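Local coordinates for MutT/nudix family protein (Shewanella oneidensis, PDB 3GZ5), which probably controls NAD-metabolism genes as an ADP-ribose-dependent transcriptional regulator, joining a Nudix domain to a DNA-binding winged-helix domain, at residues S97-R101 with G102-T106; A117-I120 with Q121-V125; F168-S171 with E172-L176. All coordinates share one frame; numbering follows the deposited sequence.

Contact 1 (S97-R101 with G102-T106)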
ATOM      1  N   SER B  97       8.598  -0.919  20.393  1.00 50.77           N
ATOM      2  CA  SER B  97       9.991  -1.300  20.445  1.00 51.32           C
ATOM      3  C   SER B  97      10.891  -0.530  19.479  1.00 51.85           C
ATOM      4  O   SER B  97      12.088  -0.462  19.702  1.00 51.95           O
ATOM      5  CB  SER B  97      10.109  -2.786  20.153  1.00 51.41           C
ATOM      6  OG  SER B  97       9.991  -3.027  18.759  1.00 52.26           O
ATOM      7  N   ARG B  98      10.335   0.034  18.403  1.00 51.91           N
ATOM      8  CA  ARG B  98      11.149   0.703  17.378  1.00 52.02           C
ATOM      9  C   ARG B  98      11.763   2.005  17.887  1.00 52.66           C
ATOM     10  O   ARG B  98      12.710   2.527  17.304  1.00 52.57           O
ATOM     11  CB  ARG B  98      10.338   0.963  16.084  1.00 51.66           C
ATOM     12  CG  ARG B  98       9.131   1.902  16.236  1.00 50.00           C
ATOM     13  CD  ARG B  98       8.280   1.990  14.940  1.00 48.04           C
ATOM     14  NE  ARG B  98       8.986   2.624  13.825  1.00 45.88           N
ATOM     15  CZ  ARG B  98       9.143   3.935  13.686  1.00 46.41           C
ATOM     16  NH1 ARG B  98       8.654   4.765  14.600  1.00 49.62           N
ATOM     17  NH2 ARG B  98       9.805   4.421  12.649  1.00 43.80           N
ATOM     18  N   ASP B  99      11.196   2.546  18.959  1.00 53.36           N
ATOM     19  CA  ASP B  99      11.641   3.836  19.468  1.00 54.33           C
ATOM     20  C   ASP B  99      11.711   3.811  20.990  1.00 54.76           C
ATOM     21  O   ASP B  99      10.783   3.360  21.681  1.00 54.55           O
ATOM     22  CB  ASP B  99      10.756   4.972  18.945  1.00 54.40           C
ATOM     23  CG  ASP B  99      11.202   6.337  19.422  1.00 54.60           C
ATOM     24  OD1 ASP B  99      10.952   7.328  18.698  1.00 55.72           O
ATOM     25  OD2 ASP B  99      11.784   6.427  20.521  1.00 54.25           O
ATOM     26  N   ALA B 100      12.850   4.283  21.487  1.00 54.94           N
ATOM     27  CA  ALA B 100      13.203   4.182  22.893  1.00 54.94           C
ATOM     28  C   ALA B 100      12.384   5.134  23.748  1.00 54.57           C
ATOM     29  O   ALA B 100      12.114   4.843  24.911  1.00 54.92           O
ATOM     30  CB  ALA B 100      14.702   4.440  23.080  1.00 55.39           C
ATOM     31  N   ARG B 101      11.981   6.260  23.164  1.00 53.84           N
ATOM     32  CA  ARG B 101      11.157   7.244  23.856  1.00 53.39           C
ATOM     33  C   ARG B 101       9.726   6.810  24.162  1.00 53.20           C
ATOM     34  O   ARG B 101       9.104   7.344  25.094  1.00 54.35           O
ATOM     35  CB  ARG B 101      11.084   8.529  23.053  1.00 53.24           C
ATOM     36  CG  ARG B 101      12.396   9.135  22.759  1.00 53.64           C
ATOM     37  CD  ARG B 101      12.173  10.324  21.897  1.00 52.81           C
ATOM     38  NE  ARG B 101      12.098   9.954  20.496  1.00 52.80           N
ATOM     39  CZ  ARG B 101      12.019  10.846  19.513  1.00 54.84           C
ATOM     40  NH1 ARG B 101      12.004  12.141  19.804  1.00 55.01           N
ATOM     41  NH2 ARG B 101      11.947  10.456  18.245  1.00 53.48           N
ATOM     42  N   GLY B 102       9.178   5.887  23.374  1.00 52.28           N
ATOM     43  CA  GLY B 102       7.797   5.423  23.600  1.00 50.66           C
ATOM     44  C   GLY B 102       7.214   4.601  22.464  1.00 49.20           C
ATOM     45  O   GLY B 102       7.887   4.319  21.477  1.00 49.40           O
ATOM     46  N   TRP B 103       5.967   4.168  22.636  1.00 47.51           N
ATOM     47  CA  TRP B 103       5.175   3.674  21.523  1.00 44.68           C
ATOM     48  C   TRP B 103       5.286   4.769  20.459  1.00 43.92           C
ATOM     49  O   TRP B 103       5.098   5.941  20.774  1.00 42.73           O
ATOM     50  CB  TRP B 103       3.732   3.564  21.960  1.00 43.39           C
ATOM     51  CG  TRP B 103       3.055   2.272  21.615  1.00 42.57           C
ATOM     52  CD1 TRP B 103       2.858   1.223  22.447  1.00 40.72           C
ATOM     53  CD2 TRP B 103       2.489   1.903  20.350  1.00 40.81           C
ATOM     54  NE1 TRP B 103       2.185   0.221  21.796  1.00 42.92           N
ATOM     55  CE2 TRP B 103       1.945   0.608  20.504  1.00 40.83           C
ATOM     56  CE3 TRP B 103       2.378   2.546  19.102  1.00 40.36           C
ATOM     57  CZ2 TRP B 103       1.301  -0.072  19.461  1.00 40.40           C
ATOM     58  CZ3 TRP B 103       1.744   1.864  18.054  1.00 40.22           C
ATOM     59  CH2 TRP B 103       1.212   0.568  18.247  1.00 40.39           C
ATOM     60  N   SER B 104       5.622   4.404  19.219  1.00 43.40           N
ATOM     61  CA  SER B 104       5.646   5.400  18.136  1.00 43.12           C
ATOM     62  C   SER B 104       5.111   4.838  16.825  1.00 43.02           C
ATOM     63  O   SER B 104       5.242   3.638  16.543  1.00 43.99           O
ATOM     64  CB  SER B 104       7.045   5.935  17.911  1.00 42.81           C
ATOM     65  OG  SER B 104       7.808   4.954  17.267  1.00 43.00           O
ATOM     66  N   VAL B 105       4.513   5.730  16.043  1.00 42.00           N
ATOM     67  CA  VAL B 105       3.919   5.397  14.764  1.00 40.97           C
ATOM     68  C   VAL B 105       4.525   6.288  13.697  1.00 40.26           C
ATOM     69  O   VAL B 105       4.597   7.492  13.871  1.00 40.38           O
ATOM     70  CB  VAL B 105       2.367   5.566  14.812  1.00 40.91           C
ATOM     71  CG1 VAL B 105       1.747   5.326  13.453  1.00 39.04           C
ATOM     72  CG2 VAL B 105       1.766   4.603  15.827  1.00 39.56           C
ATOM     73  N   THR B 106       4.963   5.698  12.600  1.00 39.26           N
ATOM     74  CA  THR B 106       5.487   6.475  11.499  1.00 40.19           C
ATOM     75  C   THR B 106       4.763   6.133  10.179  1.00 38.89           C
ATOM     76  O   THR B 106       4.684   4.970   9.770  1.00 38.59           O
ATOM     77  CB  THR B 106       7.057   6.342  11.356  1.00 40.51           C
ATOM     78  OG1 THR B 106       7.594   7.558  10.805  1.00 44.94           O
ATOM     79  CG2 THR B 106       7.411   5.243  10.424  1.00 42.17           C
TER
HETATM   80  O   HOH W   1       8.448   2.582  19.616  1.00 45.80           O
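Arg98 places CG between its own backbone N and carbonyl carbon (chi1 63°) and bends again at chi3, which swings the guanidinium back to Ser104 and Thr106. Ser104 OG takes the corresponding position on its own residue and faces the incoming group. The contact closes the connection between the antiparallel strands 86-95 and 104-112 of the Nudix domain, whose ladder continues through Ser104 with Asn95. Arg98 NH1 donates to Ser104 OG over 2.8 Å, and the hydroxyl lies 13° out of the guanidinium plane, an edge-on approach although the N-H...O angle is a bent 137°. Thr106 crosses the arginine at about a right angle and lays CG2 over one guanidinium face, 3.4 Å from Arg98 NH2. That nitrogen also forms a salt bridge with Asp144, so Ser104 and Asp144 take NH1 and NH2, and NE is hydrogen-bonded elsewhere in the structure. At the turn, Asp99 OD2 accepts from Arg101 N at 2.7 Å, an Asx turn, while OD1 makes a weak salt bridge to Arg101 NH2. Trp103 faces the second subunit, where NE1 bonds to Asp65 O of that chain. Asp99 CB comes to 3.4 Å from Ser104 OG, the same hydroxyl that Arg98 NH1 reaches.

Contact 2 (A117-I120 with Q121-V125). With NA (sodium ion), chain D.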
ATOM      1  N   ALA B 117      17.201  18.736 -10.169  1.00 62.81           N
ATOM      2  CA  ALA B 117      16.112  19.599  -9.708  1.00 64.03           C
ATOM      3  C   ALA B 117      16.400  20.184  -8.322  1.00 65.00           C
ATOM      4  O   ALA B 117      15.918  21.270  -7.991  1.00 65.04           O
ATOM      5  CB  ALA B 117      14.798  18.837  -9.699  1.00 63.90           C
ATOM      6  N   CYS B 118      17.211  19.483  -7.528  1.00 66.38           N
ATOM      7  CA  CYS B 118      17.479  19.902  -6.155  1.00 67.66           C
ATOM      8  C   CYS B 118      18.935  19.822  -5.676  1.00 69.42           C
ATOM      9  O   CYS B 118      19.238  20.349  -4.601  1.00 69.54           O
ATOM     10  CB  CYS B 118      16.633  19.074  -5.205  1.00 67.84           C
ATOM     11  SG  CYS B 118      17.441  17.562  -4.765  1.00 65.01           S
ATOM     12  N   GLN B 119      19.817  19.141  -6.424  1.00 71.15           N
ATOM     13  CA  GLN B 119      21.269  19.175  -6.147  1.00 72.82           C
ATOM     14  C   GLN B 119      21.819  20.602  -6.256  1.00 73.70           C
ATOM     15  O   GLN B 119      22.804  20.952  -5.594  1.00 73.87           O
ATOM     16  CB  GLN B 119      22.049  18.230  -7.070  1.00 73.07           C
ATOM     17  CG  GLN B 119      23.585  18.234  -6.868  1.00 74.82           C
ATOM     18  CD  GLN B 119      24.050  17.709  -5.489  1.00 76.76           C
ATOM     19  OE1 GLN B 119      25.081  18.144  -4.967  1.00 76.91           O
ATOM     20  NE2 GLN B 119      23.298  16.772  -4.911  1.00 76.84           N
ATOM     21  N   ILE B 120      21.170  21.409  -7.100  1.00 74.77           N
ATOM     22  CA  ILE B 120      21.384  22.867  -7.153  1.00 75.81           C
ATOM     23  C   ILE B 120      21.083  23.622  -5.829  1.00 76.17           C
ATOM     24  O   ILE B 120      21.570  24.738  -5.632  1.00 76.43           O
ATOM     25  CB  ILE B 120      20.562  23.522  -8.314  1.00 75.90           C
ATOM     26  CG1 ILE B 120      19.090  23.066  -8.282  1.00 76.12           C
ATOM     27  CG2 ILE B 120      21.230  23.249  -9.682  1.00 76.60           C
ATOM     28  CD1 ILE B 120      18.114  23.974  -9.039  1.00 76.65           C
ATOM     29  N   GLN B 121      20.286  23.017  -4.941  1.00 76.60           N
ATOM     30  CA  GLN B 121      19.818  23.672  -3.697  1.00 76.86           C
ATOM     31  C   GLN B 121      20.221  22.906  -2.435  1.00 76.84           C
ATOM     32  O   GLN B 121      19.633  23.133  -1.365  1.00 76.96           O
ATOM     33  CB  GLN B 121      18.282  23.830  -3.716  1.00 76.78           C
ATOM     34  CG  GLN B 121      17.720  24.694  -4.851  1.00 77.46           C
ATOM     35  CD  GLN B 121      16.546  24.030  -5.579  1.00 78.54           C
ATOM     36  OE1 GLN B 121      16.213  22.880  -5.313  1.00 79.49           O
ATOM     37  NE2 GLN B 121      15.925  24.754  -6.507  1.00 78.06           N
ATOM     38  N   ILE B 122      21.227  22.032  -2.564  1.00 76.77           N
ATOM     39  CA  ILE B 122      21.533  20.975  -1.581  1.00 76.79           C
ATOM     40  C   ILE B 122      23.046  20.732  -1.445  1.00 76.72           C
ATOM     41  O   ILE B 122      23.507  19.988  -0.560  1.00 75.59           O
ATOM     42  CB  ILE B 122      20.835  19.632  -1.980  1.00 77.03           C
ATOM     43  CG1 ILE B 122      20.267  18.902  -0.771  1.00 77.47           C
ATOM     44  CG2 ILE B 122      21.775  18.703  -2.746  1.00 77.64           C
ATOM     45  CD1 ILE B 122      19.417  17.731  -1.170  1.00 77.36           C
ATOM     46  N   ALA B 123      23.810  21.338  -2.349  1.00 76.92           N
ATOM     47  CA  ALA B 123      25.263  21.367  -2.226  1.00 77.25           C
ATOM     48  C   ALA B 123      25.609  22.147  -0.957  1.00 77.04           C
ATOM     49  O   ALA B 123      26.377  21.680  -0.106  1.00 76.75           O
ATOM     50  CB  ALA B 123      25.884  22.044  -3.458  1.00 77.35           C
ATOM     51  N   SER B 124      24.978  23.317  -0.844  1.00 76.82           N
ATOM     52  CA  SER B 124      25.207  24.313   0.199  1.00 76.53           C
ATOM     53  C   SER B 124      24.700  23.955   1.614  1.00 76.19           C
ATOM     54  O   SER B 124      24.548  24.853   2.461  1.00 75.82           O
ATOM     55  CB  SER B 124      24.560  25.633  -0.253  1.00 77.14           C
ATOM     56  OG  SER B 124      23.242  25.424  -0.763  1.00 76.83           O
ATOM     57  N   VAL B 125      24.451  22.663   1.867  1.00 75.45           N
ATOM     58  CA  VAL B 125      23.833  22.196   3.117  1.00 74.57           C
ATOM     59  C   VAL B 125      24.489  20.896   3.575  1.00 74.08           C
ATOM     60  O   VAL B 125      24.491  19.918   2.833  1.00 73.95           O
ATOM     61  CB  VAL B 125      22.295  21.974   2.957  1.00 74.76           C
ATOM     62  CG1 VAL B 125      21.684  21.453   4.253  1.00 74.23           C
ATOM     63  CG2 VAL B 125      21.577  23.271   2.503  1.00 74.16           C
TER
HETATM   64 NA    NA D 238      24.343  18.627   1.019  1.00 72.87          NA
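Cys118 O receives the backbone N-H of Gln121 at 2.9 Å with an N-H...O angle of 153°, the stronger of the two hydrogen bonds that join 117-120 to 121-125. The donor stands well above the carbonyl plane, 67° out of it, and Ile122 CB lies 3.2 Å from Cys118 O. A second, i+4 bond, from Ala123 N to Gln119 O, is weak at 3.4 Å. Side-chain packing fills in the turn. Gln119 bends at chi2 (65°) and crosses Ile122 at about a right angle, which brings its amide end to Ile122 CG2, while the other branch of Ile122 makes an apolar contact, CD1 at 4.1 Å from Cys118 SG. Ile120 and Gln121 lie side by side and point the same way; Gln121 also touches Ala81 and Val82. Cutting Gln121 back to an alanine is likely to leave Ile120 without its neighbour and open a gap beside Ala81 and Val82. Downstream, Ile122 O and Val125 O each bind the sodium ion at 2.2 Å, and Val128 O joins them. Main-chain carbonyls thus make a sodium site in the loop between helix 116-119 and strand 128-132 of the Nudix domain.

Contact 3 (F168-S171 with E172-L176)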
ATOM      1  N   PHE B 168      10.042   9.018 -13.168  1.00 37.57           N
ATOM      2  CA  PHE B 168      10.062  10.191 -12.275  1.00 38.26           C
ATOM      3  C   PHE B 168      11.411  10.473 -11.604  1.00 39.02           C
ATOM      4  O   PHE B 168      11.656  11.600 -11.188  1.00 39.40           O
ATOM      5  CB  PHE B 168       8.913  10.122 -11.243  1.00 37.96           C
ATOM      6  CG  PHE B 168       7.563  10.334 -11.847  1.00 35.94           C
ATOM      7  CD1 PHE B 168       7.196  11.584 -12.330  1.00 37.02           C
ATOM      8  CD2 PHE B 168       6.659   9.294 -11.947  1.00 35.09           C
ATOM      9  CE1 PHE B 168       5.946  11.792 -12.900  1.00 37.90           C
ATOM     10  CE2 PHE B 168       5.386   9.490 -12.516  1.00 35.59           C
ATOM     11  CZ  PHE B 168       5.038  10.728 -12.994  1.00 37.47           C
ATOM     12  N   ALA B 169      12.282   9.462 -11.528  1.00 39.87           N
ATOM     13  CA  ALA B 169      13.664   9.626 -11.038  1.00 40.77           C
ATOM     14  C   ALA B 169      14.617  10.309 -12.037  1.00 41.74           C
ATOM     15  O   ALA B 169      15.759  10.614 -11.690  1.00 41.79           O
ATOM     16  CB  ALA B 169      14.235   8.278 -10.603  1.00 40.57           C
ATOM     17  N   LEU B 170      14.141  10.559 -13.264  1.00 43.39           N
ATOM     18  CA  LEU B 170      14.979  11.126 -14.347  1.00 44.44           C
ATOM     19  C   LEU B 170      14.697  12.591 -14.606  1.00 44.95           C
ATOM     20  O   LEU B 170      13.599  13.060 -14.344  1.00 44.92           O
ATOM     21  CB  LEU B 170      14.744  10.356 -15.647  1.00 43.83           C
ATOM     22  CG  LEU B 170      14.914   8.858 -15.514  1.00 43.42           C
ATOM     23  CD1 LEU B 170      14.369   8.154 -16.778  1.00 42.42           C
ATOM     24  CD2 LEU B 170      16.372   8.584 -15.269  1.00 40.98           C
ATOM     25  N   SER B 171      15.667  13.333 -15.126  1.00 46.33           N
ATOM     26  CA  SER B 171      15.323  14.691 -15.530  1.00 48.07           C
ATOM     27  C   SER B 171      14.528  14.638 -16.827  1.00 48.65           C
ATOM     28  O   SER B 171      14.655  13.696 -17.623  1.00 49.08           O
ATOM     29  CB  SER B 171      16.525  15.641 -15.579  1.00 48.17           C
ATOM     30  OG  SER B 171      17.514  15.178 -16.467  1.00 50.75           O
ATOM     31  N   GLU B 172      13.655  15.617 -16.995  1.00 49.08           N
ATOM     32  CA  GLU B 172      12.781  15.683 -18.144  1.00 50.00           C
ATOM     33  C   GLU B 172      13.360  16.737 -19.096  1.00 49.17           C
ATOM     34  O   GLU B 172      13.812  17.783 -18.628  1.00 49.68           O
ATOM     35  CB  GLU B 172      11.377  16.070 -17.679  1.00 50.52           C
ATOM     36  CG  GLU B 172      10.263  15.194 -18.226  1.00 54.84           C
ATOM     37  CD  GLU B 172       9.858  14.046 -17.306  1.00 59.85           C
ATOM     38  OE1 GLU B 172      10.675  13.582 -16.459  1.00 63.55           O
ATOM     39  OE2 GLU B 172       8.703  13.590 -17.442  1.00 60.96           O
ATOM     40  N   PRO B 173      13.393  16.462 -20.417  1.00 48.41           N
ATOM     41  CA  PRO B 173      12.997  15.215 -21.088  1.00 47.96           C
ATOM     42  C   PRO B 173      14.088  14.141 -20.982  1.00 47.48           C
ATOM     43  O   PRO B 173      15.260  14.466 -20.747  1.00 47.26           O
ATOM     44  CB  PRO B 173      12.844  15.643 -22.548  1.00 48.06           C
ATOM     45  CG  PRO B 173      13.869  16.717 -22.717  1.00 48.43           C
ATOM     46  CD  PRO B 173      13.885  17.465 -21.383  1.00 48.49           C
ATOM     47  N   PHE B 174      13.704  12.880 -21.152  1.00 46.54           N
ATOM     48  CA  PHE B 174      14.669  11.776 -21.132  1.00 46.42           C
ATOM     49  C   PHE B 174      14.536  10.901 -22.379  1.00 46.69           C
ATOM     50  O   PHE B 174      13.536  10.965 -23.090  1.00 46.60           O
ATOM     51  CB  PHE B 174      14.473  10.910 -19.869  1.00 46.10           C
ATOM     52  CG  PHE B 174      13.065  10.401 -19.700  1.00 44.84           C
ATOM     53  CD1 PHE B 174      12.211  10.994 -18.787  1.00 44.49           C
ATOM     54  CD2 PHE B 174      12.584   9.351 -20.484  1.00 44.35           C
ATOM     55  CE1 PHE B 174      10.918  10.537 -18.637  1.00 44.21           C
ATOM     56  CE2 PHE B 174      11.293   8.896 -20.350  1.00 44.12           C
ATOM     57  CZ  PHE B 174      10.460   9.485 -19.418  1.00 45.54           C
ATOM     58  N   THR B 175      15.538  10.062 -22.629  1.00 47.02           N
ATOM     59  CA  THR B 175      15.462   9.125 -23.751  1.00 46.80           C
ATOM     60  C   THR B 175      14.938   7.804 -23.262  1.00 47.37           C
ATOM     61  O   THR B 175      14.920   7.521 -22.073  1.00 47.91           O
ATOM     62  CB  THR B 175      16.824   8.907 -24.430  1.00 46.78           C
ATOM     63  OG1 THR B 175      17.742   8.340 -23.486  1.00 45.57           O
ATOM     64  CG2 THR B 175      17.375  10.232 -24.967  1.00 45.35           C
ATOM     65  N   LEU B 176      14.484   6.997 -24.194  1.00 47.99           N
ATOM     66  CA  LEU B 176      13.927   5.714 -23.858  1.00 48.59           C
ATOM     67  C   LEU B 176      14.973   4.702 -23.365  1.00 47.97           C
ATOM     68  O   LEU B 176      14.661   3.887 -22.514  1.00 48.00           O
ATOM     69  CB  LEU B 176      13.123   5.208 -25.043  1.00 49.79           C
ATOM     70  CG  LEU B 176      11.926   4.404 -24.570  1.00 53.05           C
ATOM     71  CD1 LEU B 176      10.663   4.944 -25.181  1.00 54.72           C
ATOM     72  CD2 LEU B 176      12.169   2.957 -24.948  1.00 55.78           C
TER
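Leu170 and Phe174 supply the apolar part of this contact, a CH-pi interaction in which Leu170 CD1 sits 4.2 Å from the centroid of the Phe174 ring. The methyl is 22° off the ring normal, hence over the face, but displaced toward the rim, and its closest ring atom is Phe174 CG at 3.9 Å. The two side chains cross at about a right angle. Phe174 holds CG between its backbone N and carbonyl carbon (chi1 54°), folding the ring back to the leucine. Helix 176-187 also packs on the pair, Val182 on Leu170 and Leu179 on Phe174.

Among polar atoms, Ser171 O lies near the plane of the Phe174 ring, at its edge, 3.8 Å from CD1, and no hydrogen bond joins 168-171 to 172-176. Glu172 instead sends OE2 to the backbone N of Leu225, and Phe174 pairs through its backbone with Tyr223, both on strand 220-225 of the winged-helix domain. Thr175 OG1 weakly N-caps the following helix at Glu178 N. A cis peptide bond precedes Pro173, within the bend.

The bend is thus probably shaped by apolar packing of Leu170 on Phe174, while Glu172 and Phe174 bond to strand 220-225.

Overall arrangement
The three contacts follow one another along the chain without interlocking. Contacts 1 and 2 belong to the Nudix domain; contact 1 takes in residues 104-106 of strand 104-112 and contact 2 begins on the helix that follows it, yet their centres are 32 Å apart and their nearest atoms about 20 Å. Contact 3 belongs to the winged-helix domain, opposite contact 1 across the chain's centre, with 38 Å between centres. Contacts 2 and 3 are the neighbours: centres 19 Å apart and nearest atoms about 6 Å, close but not touching. Contact 2 alone carries sodium ligands and is untouched by the other subunit, so the metal lies apart from the interface at contact 1.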